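Local coordinates for protein RNA polymerase ECF-subfamily sigma factor (PDB 6DXO) that acts as an extracytoplasmic function sigma factor, probably directing RNA polymerase to promoters for aerial mycelium formation, and is held by an anti-sigma factor, at residues 22-34 / 65-77. Residues are numbered along the deposited sequence; the frame is centred on the assembly and turned at random.
Sequences YSDTVYRYIYYRV and FGAWLVTIARNLV
Tyr22 and Phe65 open a helix-helix contact that illustrates how two roughly parallel helices can be joined by packing alone, with no hydrogen bond between them. The edge of Phe65 is turned toward the face of Tyr22 in an offset edge-to-face pair, ring planes 68° apart and Phe65 CD2 3.6 Å from Tyr22 CE1. Tyr22 CE2 comes as near to Gly66 CA, where a CB would collide with the ring, while Leu69 CD1 presses on Tyr22 CB at 3.5 Å. Replacing Tyr22 by an alanine would probably leave the edge of Phe65 without its aromatic mate and open a gap over Gly66.

One turn on, Val26 CG2 meets Leu69 CB. Tyr29 forms the second aromatic site: chi1 170° swings its ring out between Val70 and Arg33, its hydroxyl toward Arg74. Val70 CG1 sits over the centre of one face in a CH-pi contact, 4.3 Å from the ring centroid. Arg33 CD lies over the opposite face, toward its rim; its NH1 bonds to Tyr29 O (2.7 Å), and the face of its guanidinium lies over Tyr29 CE1. The phenol OH reaches Arg74 CB at 3.3 Å. Deeper in, Ile30 CG1 and CD1 both lean on Ala73 CB, and Val77 ends the row against Val34.

The short segments cross at -33°, their axes 9.9 Å apart, inside sigma-70 region 2. Helix 37-53 packs against both partners, through Lys37 on Tyr27 and Thr47 on Ala73, while Asp24 forms a salt bridge with Lys63 of the other chain in the complex.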
ATOM      1  N   TYR A  22       3.850   0.452   5.253  1.00 15.34           N
ATOM      2  CA  TYR A  22       2.884  -0.553   5.718  1.00 14.22           C
ATOM      3  C   TYR A  22       2.054  -1.222   4.626  1.00 18.52           C
ATOM      4  O   TYR A  22       1.348  -2.206   4.906  1.00 15.25           O
ATOM      5  CB  TYR A  22       1.915   0.074   6.728  1.00 15.34           C
ATOM      6  CG  TYR A  22       2.539   0.409   8.041  1.00 17.02           C
ATOM      7  CD1 TYR A  22       2.846   1.725   8.361  1.00 19.42           C
ATOM      8  CD2 TYR A  22       2.811  -0.584   8.982  1.00 22.37           C
ATOM      9  CE1 TYR A  22       3.411   2.058   9.602  1.00 24.73           C
ATOM     10  CE2 TYR A  22       3.377  -0.251  10.242  1.00 22.64           C
ATOM     11  CZ  TYR A  22       3.677   1.067  10.526  1.00 28.59           C
ATOM     12  OH  TYR A  22       4.229   1.412  11.751  1.00 27.35           O
ATOM     13  N   SER A  23       2.094  -0.706   3.400  1.00 15.31           N
ATOM     14  CA  SER A  23       1.141  -1.205   2.398  1.00 19.43           C
ATOM     15  C   SER A  23       1.300  -2.683   2.090  1.00 17.02           C
ATOM     16  O   SER A  23       0.294  -3.393   1.956  1.00 15.41           O
ATOM     17  CB  SER A  23       1.167  -0.378   1.105  1.00 20.04           C
ATOM     18  OG  SER A  23       2.446  -0.426   0.521  1.00 21.48           O
ATOM     19  N   ASP A  24       2.539  -3.170   2.001  1.00 17.68           N
ATOM     20  CA  ASP A  24       2.745  -4.576   1.614  1.00 20.54           C
ATOM     21  C   ASP A  24       2.255  -5.520   2.712  1.00 18.59           C
ATOM     22  O   ASP A  24       1.716  -6.595   2.443  1.00 16.85           O
ATOM     23  CB  ASP A  24       4.214  -4.864   1.302  1.00 21.55           C
ATOM     24  CG  ASP A  24       4.662  -4.282  -0.039  1.00 34.50           C
ATOM     25  OD1 ASP A  24       3.835  -4.174  -0.974  1.00 40.33           O
ATOM     26  OD2 ASP A  24       5.857  -3.955  -0.165  1.00 40.44           O
ATOM     27  N   THR A  25       2.441  -5.116   3.964  1.00 15.02           N
ATOM     28  CA  THR A  25       1.961  -5.937   5.074  1.00 13.26           C
ATOM     29  C   THR A  25       0.439  -6.017   5.097  1.00 14.51           C
ATOM     30  O   THR A  25      -0.114  -7.099   5.326  1.00 18.25           O
ATOM     31  CB  THR A  25       2.491  -5.423   6.440  1.00 20.94           C
ATOM     32  OG1 THR A  25       3.931  -5.376   6.413  1.00 28.59           O
ATOM     33  CG2 THR A  25       2.053  -6.359   7.542  1.00 24.48           C
ATOM     34  N   VAL A  26      -0.240  -4.883   4.889  1.00 13.05           N
ATOM     35  CA  VAL A  26      -1.704  -4.865   4.835  1.00 14.09           C
ATOM     36  C   VAL A  26      -2.156  -5.750   3.681  1.00 17.17           C
ATOM     37  O   VAL A  26      -3.037  -6.602   3.825  1.00 14.24           O
ATOM     38  CB  VAL A  26      -2.273  -3.434   4.691  1.00 13.94           C
ATOM     39  CG1 VAL A  26      -3.745  -3.443   4.281  1.00 15.66           C
ATOM     40  CG2 VAL A  26      -2.097  -2.650   6.009  1.00 14.43           C
ATOM     41  N   TYR A  27      -1.516  -5.560   2.538  1.00 12.24           N
ATOM     42  CA  TYR A  27      -1.892  -6.327   1.338  1.00 11.90           C
ATOM     43  C   TYR A  27      -1.762  -7.821   1.579  1.00 14.92           C
ATOM     44  O   TYR A  27      -2.657  -8.603   1.220  1.00 16.51           O
ATOM     45  CB  TYR A  27      -1.009  -5.878   0.189  1.00 13.04           C
ATOM     46  CG  TYR A  27      -1.180  -6.639  -1.102  1.00 13.07           C
ATOM     47  CD1 TYR A  27      -2.286  -6.436  -1.908  1.00 14.18           C
ATOM     48  CD2 TYR A  27      -0.202  -7.522  -1.521  1.00 15.14           C
ATOM     49  CE1 TYR A  27      -2.419  -7.139  -3.151  1.00 16.19           C
ATOM     50  CE2 TYR A  27      -0.309  -8.205  -2.734  1.00 16.99           C
ATOM     51  CZ  TYR A  27      -1.417  -8.012  -3.529  1.00 16.22           C
ATOM     52  OH  TYR A  27      -1.501  -8.702  -4.717  1.00 21.82           O
ATOM     53  N   ARG A  28      -0.658  -8.228   2.186  1.00 17.17           N
ATOM     54  CA  ARG A  28      -0.419  -9.644   2.461  1.00 20.41           C
ATOM     55  C   ARG A  28      -1.401 -10.223   3.463  1.00 21.21           C
ATOM     56  O   ARG A  28      -1.822 -11.358   3.312  1.00 18.68           O
ATOM     57  CB  ARG A  28       1.022  -9.897   2.892  1.00 17.06           C
ATOM     58  CG  ARG A  28       2.022  -9.658   1.754  1.00 17.97           C
ATOM     59  CD  ARG A  28       3.377 -10.204   2.127  1.00 27.05           C
ATOM     60  NE  ARG A  28       4.136  -9.278   2.952  1.00 34.63           N
ATOM     61  CZ  ARG A  28       5.035  -8.426   2.464  1.00 39.85           C
ATOM     62  NH1 ARG A  28       5.277  -8.394   1.164  1.00 37.44           N
ATOM     63  NH2 ARG A  28       5.691  -7.612   3.277  1.00 46.07           N
ATOM     64  N   TYR A  29      -1.798  -9.434   4.462  1.00 11.45           N
ATOM     65  CA  TYR A  29      -2.827  -9.916   5.379  1.00 15.48           C
ATOM     66  C   TYR A  29      -4.144 -10.187   4.627  1.00 22.04           C
ATOM     67  O   TYR A  29      -4.806 -11.231   4.816  1.00 19.05           O
ATOM     68  CB  TYR A  29      -3.030  -8.911   6.517  1.00 16.00           C
ATOM     69  CG  TYR A  29      -4.259  -9.243   7.350  1.00 21.15           C
ATOM     70  CD1 TYR A  29      -4.214 -10.244   8.322  1.00 18.95           C
ATOM     71  CD2 TYR A  29      -5.472  -8.592   7.124  1.00 23.09           C
ATOM     72  CE1 TYR A  29      -5.352 -10.558   9.092  1.00 16.51           C
ATOM     73  CE2 TYR A  29      -6.609  -8.909   7.882  1.00 23.61           C
ATOM     74  CZ  TYR A  29      -6.538  -9.896   8.844  1.00 18.98           C
ATOM     75  OH  TYR A  29      -7.671 -10.219   9.571  1.00 24.06           O
ATOM     76  N   ILE A  30      -4.504  -9.256   3.752  1.00 15.15           N
ATOM     77  CA  ILE A  30      -5.753  -9.316   3.001  1.00 16.37           C
ATOM     78  C   ILE A  30      -5.720 -10.405   1.908  1.00 17.14           C
ATOM     79  O   ILE A  30      -6.711 -11.104   1.690  1.00 21.88           O
ATOM     80  CB  ILE A  30      -6.091  -7.932   2.376  1.00 13.76           C
ATOM     81  CG1 ILE A  30      -6.366  -6.888   3.476  1.00 16.12           C
ATOM     82  CG2 ILE A  30      -7.291  -8.001   1.449  1.00 15.37           C
ATOM     83  CD1 ILE A  30      -6.685  -5.489   2.929  1.00 15.43           C
ATOM     84  N   TYR A  31      -4.564 -10.543   1.261  1.00 14.67           N
ATOM     85  CA  TYR A  31      -4.397 -11.342   0.038  1.00 17.26           C
ATOM     86  C   TYR A  31      -4.981 -12.746   0.172  1.00 19.38           C
ATOM     87  O   TYR A  31      -5.629 -13.260  -0.748  1.00 22.74           O
ATOM     88  CB  TYR A  31      -2.898 -11.475  -0.255  1.00 22.45           C
ATOM     89  CG  TYR A  31      -2.549 -12.082  -1.595  1.00 19.46           C
ATOM     90  CD1 TYR A  31      -2.501 -11.295  -2.726  1.00 24.70           C
ATOM     91  CD2 TYR A  31      -2.237 -13.439  -1.725  1.00 21.12           C
ATOM     92  CE1 TYR A  31      -2.169 -11.830  -3.970  1.00 29.94           C
ATOM     93  CE2 TYR A  31      -1.908 -13.982  -2.978  1.00 19.53           C
ATOM     94  CZ  TYR A  31      -1.872 -13.171  -4.085  1.00 28.49           C
ATOM     95  OH  TYR A  31      -1.546 -13.692  -5.333  1.00 26.23           O
ATOM     96  N   TYR A  32      -4.721 -13.360   1.320  1.00 17.59           N
ATOM     97  CA  TYR A  32      -5.026 -14.770   1.508  1.00 22.67           C
ATOM     98  C   TYR A  32      -6.450 -14.955   2.014  1.00 22.74           C
ATOM     99  O   TYR A  32      -6.903 -16.092   2.195  1.00 29.32           O
ATOM    100  CB  TYR A  32      -4.001 -15.422   2.453  1.00 23.54           C
ATOM    101  CG  TYR A  32      -2.558 -15.410   1.946  1.00 18.97           C
ATOM    102  CD1 TYR A  32      -2.037 -16.478   1.229  1.00 19.60           C
ATOM    103  CD2 TYR A  32      -1.712 -14.334   2.220  1.00 17.73           C
ATOM    104  CE1 TYR A  32      -0.699 -16.468   0.780  1.00 18.59           C
ATOM    105  CE2 TYR A  32      -0.398 -14.314   1.773  1.00 20.29           C
ATOM    106  CZ  TYR A  32       0.103 -15.379   1.073  1.00 19.95           C
ATOM    107  OH  TYR A  32       1.417 -15.338   0.641  1.00 24.31           O
ATOM    108  N   ARG A  33      -7.154 -13.839   2.213  1.00 19.02           N
ATOM    109  CA  ARG A  33      -8.493 -13.828   2.804  1.00 17.70           C
ATOM    110  C   ARG A  33      -9.595 -13.412   1.842  1.00 27.11           C
ATOM    111  O   ARG A  33     -10.762 -13.350   2.228  1.00 31.16           O
ATOM    112  CB  ARG A  33      -8.536 -12.927   4.054  1.00 23.41           C
ATOM    113  CG  ARG A  33      -7.742 -13.503   5.190  1.00 24.84           C
ATOM    114  CD  ARG A  33      -7.523 -12.505   6.324  1.00 21.09           C
ATOM    115  NE  ARG A  33      -6.911 -13.168   7.474  1.00 23.27           N
ATOM    116  CZ  ARG A  33      -5.632 -13.527   7.560  1.00 24.83           C
ATOM    117  NH1 ARG A  33      -4.784 -13.294   6.562  1.00 24.64           N
ATOM    118  NH2 ARG A  33      -5.197 -14.135   8.657  1.00 29.00           N
ATOM    119  N   VAL A  34      -9.239 -13.147   0.590  1.00 21.42           N
ATOM    120  CA  VAL A  34     -10.235 -12.733  -0.378  1.00 23.28           C
ATOM    121  C   VAL A  34     -10.010 -13.450  -1.690  1.00 25.00           C
ATOM    122  O   VAL A  34      -8.961 -14.062  -1.908  1.00 25.30           O
ATOM    123  CB  VAL A  34     -10.217 -11.209  -0.626  1.00 26.45           C
ATOM    124  CG1 VAL A  34     -10.496 -10.461   0.669  1.00 25.81           C
ATOM    125  CG2 VAL A  34      -8.899 -10.785  -1.258  1.00 23.47           C
ATOM    126  N   PHE A  65       0.107   1.797  15.128  1.00 27.61           N
ATOM    127  CA  PHE A  65      -0.433   2.123  13.816  1.00 27.70           C
ATOM    128  C   PHE A  65      -0.581   0.905  12.893  1.00 21.23           C
ATOM    129  O   PHE A  65      -1.627   0.723  12.271  1.00 21.53           O
ATOM    130  CB  PHE A  65       0.377   3.218  13.128  1.00 27.78           C
ATOM    131  CG  PHE A  65      -0.278   3.742  11.886  1.00 24.80           C
ATOM    132  CD1 PHE A  65      -1.436   4.491  11.970  1.00 24.84           C
ATOM    133  CD2 PHE A  65       0.252   3.479  10.634  1.00 22.83           C
ATOM    134  CE1 PHE A  65      -2.053   4.975  10.821  1.00 32.44           C
ATOM    135  CE2 PHE A  65      -0.362   3.952   9.495  1.00 23.81           C
ATOM    136  CZ  PHE A  65      -1.508   4.702   9.584  1.00 24.87           C
ATOM    137  N   GLY A  66       0.463   0.082  12.821  1.00 26.60           N
ATOM    138  CA  GLY A  66       0.411  -1.159  12.067  1.00 26.27           C
ATOM    139  C   GLY A  66      -0.692  -2.090  12.546  1.00 24.66           C
ATOM    140  O   GLY A  66      -1.435  -2.656  11.749  1.00 19.77           O
ATOM    141  N   ALA A  67      -0.813  -2.250  13.861  1.00 21.44           N
ATOM    142  CA  ALA A  67      -1.881  -3.067  14.423  1.00 24.76           C
ATOM    143  C   ALA A  67      -3.256  -2.495  14.095  1.00 18.89           C
ATOM    144  O   ALA A  67      -4.195  -3.226  13.837  1.00 19.55           O
ATOM    145  CB  ALA A  67      -1.704  -3.221  15.942  1.00 27.66           C
ATOM    146  N   TRP A  68      -3.364  -1.170  14.075  1.00 18.23           N
ATOM    147  CA  TRP A  68      -4.625  -0.517  13.758  1.00 14.97           C
ATOM    148  C   TRP A  68      -5.015  -0.789  12.311  1.00 20.11           C
ATOM    149  O   TRP A  68      -6.160  -1.104  12.011  1.00 19.92           O
ATOM    150  CB  TRP A  68      -4.477   0.996  13.988  1.00 17.43           C
ATOM    151  CG  TRP A  68      -5.739   1.768  13.904  1.00 19.48           C
ATOM    152  CD1 TRP A  68      -6.971   1.386  14.336  1.00 30.32           C
ATOM    153  CD2 TRP A  68      -5.889   3.090  13.375  1.00 20.75           C
ATOM    154  NE1 TRP A  68      -7.890   2.379  14.092  1.00 28.49           N
ATOM    155  CE2 TRP A  68      -7.250   3.442  13.507  1.00 26.02           C
ATOM    156  CE3 TRP A  68      -5.005   3.999  12.780  1.00 22.97           C
ATOM    157  CZ2 TRP A  68      -7.753   4.678  13.076  1.00 25.50           C
ATOM    158  CZ3 TRP A  68      -5.502   5.223  12.345  1.00 23.90           C
ATOM    159  CH2 TRP A  68      -6.861   5.557  12.506  1.00 29.65           C
ATOM    160  N   LEU A  69      -4.040  -0.667  11.416  1.00 17.55           N
ATOM    161  CA  LEU A  69      -4.284  -0.962  10.008  1.00 14.69           C
ATOM    162  C   LEU A  69      -4.811  -2.397   9.866  1.00 15.42           C
ATOM    163  O   LEU A  69      -5.778  -2.644   9.174  1.00 16.72           O
ATOM    164  CB  LEU A  69      -2.996  -0.789   9.204  1.00 16.60           C
ATOM    165  CG  LEU A  69      -2.552   0.661   8.947  1.00 20.68           C
ATOM    166  CD1 LEU A  69      -1.177   0.710   8.285  1.00 22.53           C
ATOM    167  CD2 LEU A  69      -3.576   1.420   8.098  1.00 20.04           C
ATOM    168  N   VAL A  70      -4.159  -3.334  10.533  1.00 18.94           N
ATOM    169  CA  VAL A  70      -4.546  -4.735  10.437  1.00 21.62           C
ATOM    170  C   VAL A  70      -5.972  -4.961  10.938  1.00 21.05           C
ATOM    171  O   VAL A  70      -6.765  -5.699  10.329  1.00 17.82           O
ATOM    172  CB  VAL A  70      -3.529  -5.639  11.156  1.00 26.22           C
ATOM    173  CG1 VAL A  70      -4.076  -7.043  11.287  1.00 34.26           C
ATOM    174  CG2 VAL A  70      -2.195  -5.644  10.383  1.00 32.40           C
ATOM    175  N   THR A  71      -6.319  -4.293  12.029  1.00 17.82           N
ATOM    176  CA  THR A  71      -7.655  -4.440  12.575  1.00 18.23           C
ATOM    177  C   THR A  71      -8.705  -3.799  11.675  1.00 19.75           C
ATOM    178  O   THR A  71      -9.797  -4.320  11.542  1.00 21.38           O
ATOM    179  CB  THR A  71      -7.736  -3.933  14.045  1.00 16.62           C
ATOM    180  OG1 THR A  71      -7.328  -2.560  14.115  1.00 27.51           O
ATOM    181  CG2 THR A  71      -6.805  -4.738  14.919  1.00 23.94           C
ATOM    182  N   ILE A  72      -8.356  -2.688  11.019  1.00 17.81           N
ATOM    183  CA  ILE A  72      -9.239  -2.090  10.025  1.00 20.26           C
ATOM    184  C   ILE A  72      -9.466  -2.995   8.821  1.00 20.90           C
ATOM    185  O   ILE A  72     -10.590  -3.126   8.343  1.00 23.39           O
ATOM    186  CB  ILE A  72      -8.708  -0.714   9.544  1.00 20.77           C
ATOM    187  CG1 ILE A  72      -8.882   0.335  10.644  1.00 24.16           C
ATOM    188  CG2 ILE A  72      -9.414  -0.272   8.255  1.00 18.00           C
ATOM    189  CD1 ILE A  72      -8.048   1.584  10.414  1.00 23.49           C
ATOM    190  N   ALA A  73      -8.392  -3.610   8.319  1.00 15.76           N
ATOM    191  CA  ALA A  73      -8.501  -4.481   7.162  1.00 18.52           C
ATOM    192  C   ALA A  73      -9.347  -5.686   7.543  1.00 19.46           C
ATOM    193  O   ALA A  73     -10.174  -6.132   6.765  1.00 19.44           O
ATOM    194  CB  ALA A  73      -7.117  -4.927   6.654  1.00 15.26           C
ATOM    195  N   ARG A  74      -9.124  -6.199   8.746  1.00 19.50           N
ATOM    196  CA  ARG A  74      -9.944  -7.301   9.264  1.00 21.13           C
ATOM    197  C   ARG A  74     -11.447  -6.963   9.231  1.00 21.17           C
ATOM    198  O   ARG A  74     -12.260  -7.777   8.776  1.00 26.34           O
ATOM    199  CB  ARG A  74      -9.506  -7.709  10.669  1.00 20.76           C
ATOM    200  CG  ARG A  74     -10.269  -8.947  11.187  1.00 25.82           C
ATOM    201  CD  ARG A  74      -9.763  -9.387  12.533  1.00 23.95           C
ATOM    202  NE  ARG A  74      -9.820  -8.324  13.527  1.00 24.12           N
ATOM    203  CZ  ARG A  74      -9.139  -8.349  14.664  1.00 22.97           C
ATOM    204  NH1 ARG A  74      -8.350  -9.385  14.933  1.00 26.59           N
ATOM    205  NH2 ARG A  74      -9.236  -7.339  15.524  1.00 24.32           N
ATOM    206  N   ASN A  75     -11.785  -5.752   9.660  1.00 22.55           N
ATOM    207  CA  ASN A  75     -13.163  -5.243   9.647  1.00 29.37           C
ATOM    208  C   ASN A  75     -13.704  -5.176   8.212  1.00 31.76           C
ATOM    209  O   ASN A  75     -14.842  -5.558   7.950  1.00 28.86           O
ATOM    210  CB  ASN A  75     -13.272  -3.838  10.299  1.00 29.38           C
ATOM    211  CG  ASN A  75     -13.085  -3.832  11.836  1.00 35.78           C
ATOM    212  OD1 ASN A  75     -13.426  -4.778  12.538  1.00 31.60           O
ATOM    213  ND2 ASN A  75     -12.563  -2.720  12.353  1.00 30.78           N
ATOM    214  N   LEU A  76     -12.882  -4.690   7.279  1.00 24.30           N
ATOM    215  CA  LEU A  76     -13.273  -4.582   5.868  1.00 22.95           C
ATOM    216  C   LEU A  76     -13.481  -5.920   5.174  1.00 26.40           C
ATOM    217  O   LEU A  76     -14.390  -6.071   4.372  1.00 30.78           O
ATOM    218  CB  LEU A  76     -12.228  -3.780   5.076  1.00 22.66           C
ATOM    219  CG  LEU A  76     -12.215  -2.270   5.276  1.00 30.26           C
ATOM    220  CD1 LEU A  76     -10.957  -1.685   4.671  1.00 26.58           C
ATOM    221  CD2 LEU A  76     -13.443  -1.640   4.648  1.00 37.21           C
ATOM    222  N   VAL A  77     -12.620  -6.885   5.460  1.00 24.84           N
ATOM    223  CA  VAL A  77     -12.775  -8.207   4.884  1.00 27.37           C
ATOM    224  C   VAL A  77     -14.058  -8.841   5.429  1.00 29.35           C
ATOM    225  O   VAL A  77     -14.804  -9.458   4.680  1.00 35.65           O
ATOM    226  CB  VAL A  77     -11.542  -9.091   5.153  1.00 32.40           C
ATOM    227  CG1 VAL A  77     -11.859 -10.560   4.879  1.00 34.25           C
ATOM    228  CG2 VAL A  77     -10.350  -8.616   4.281  1.00 22.96           C
TER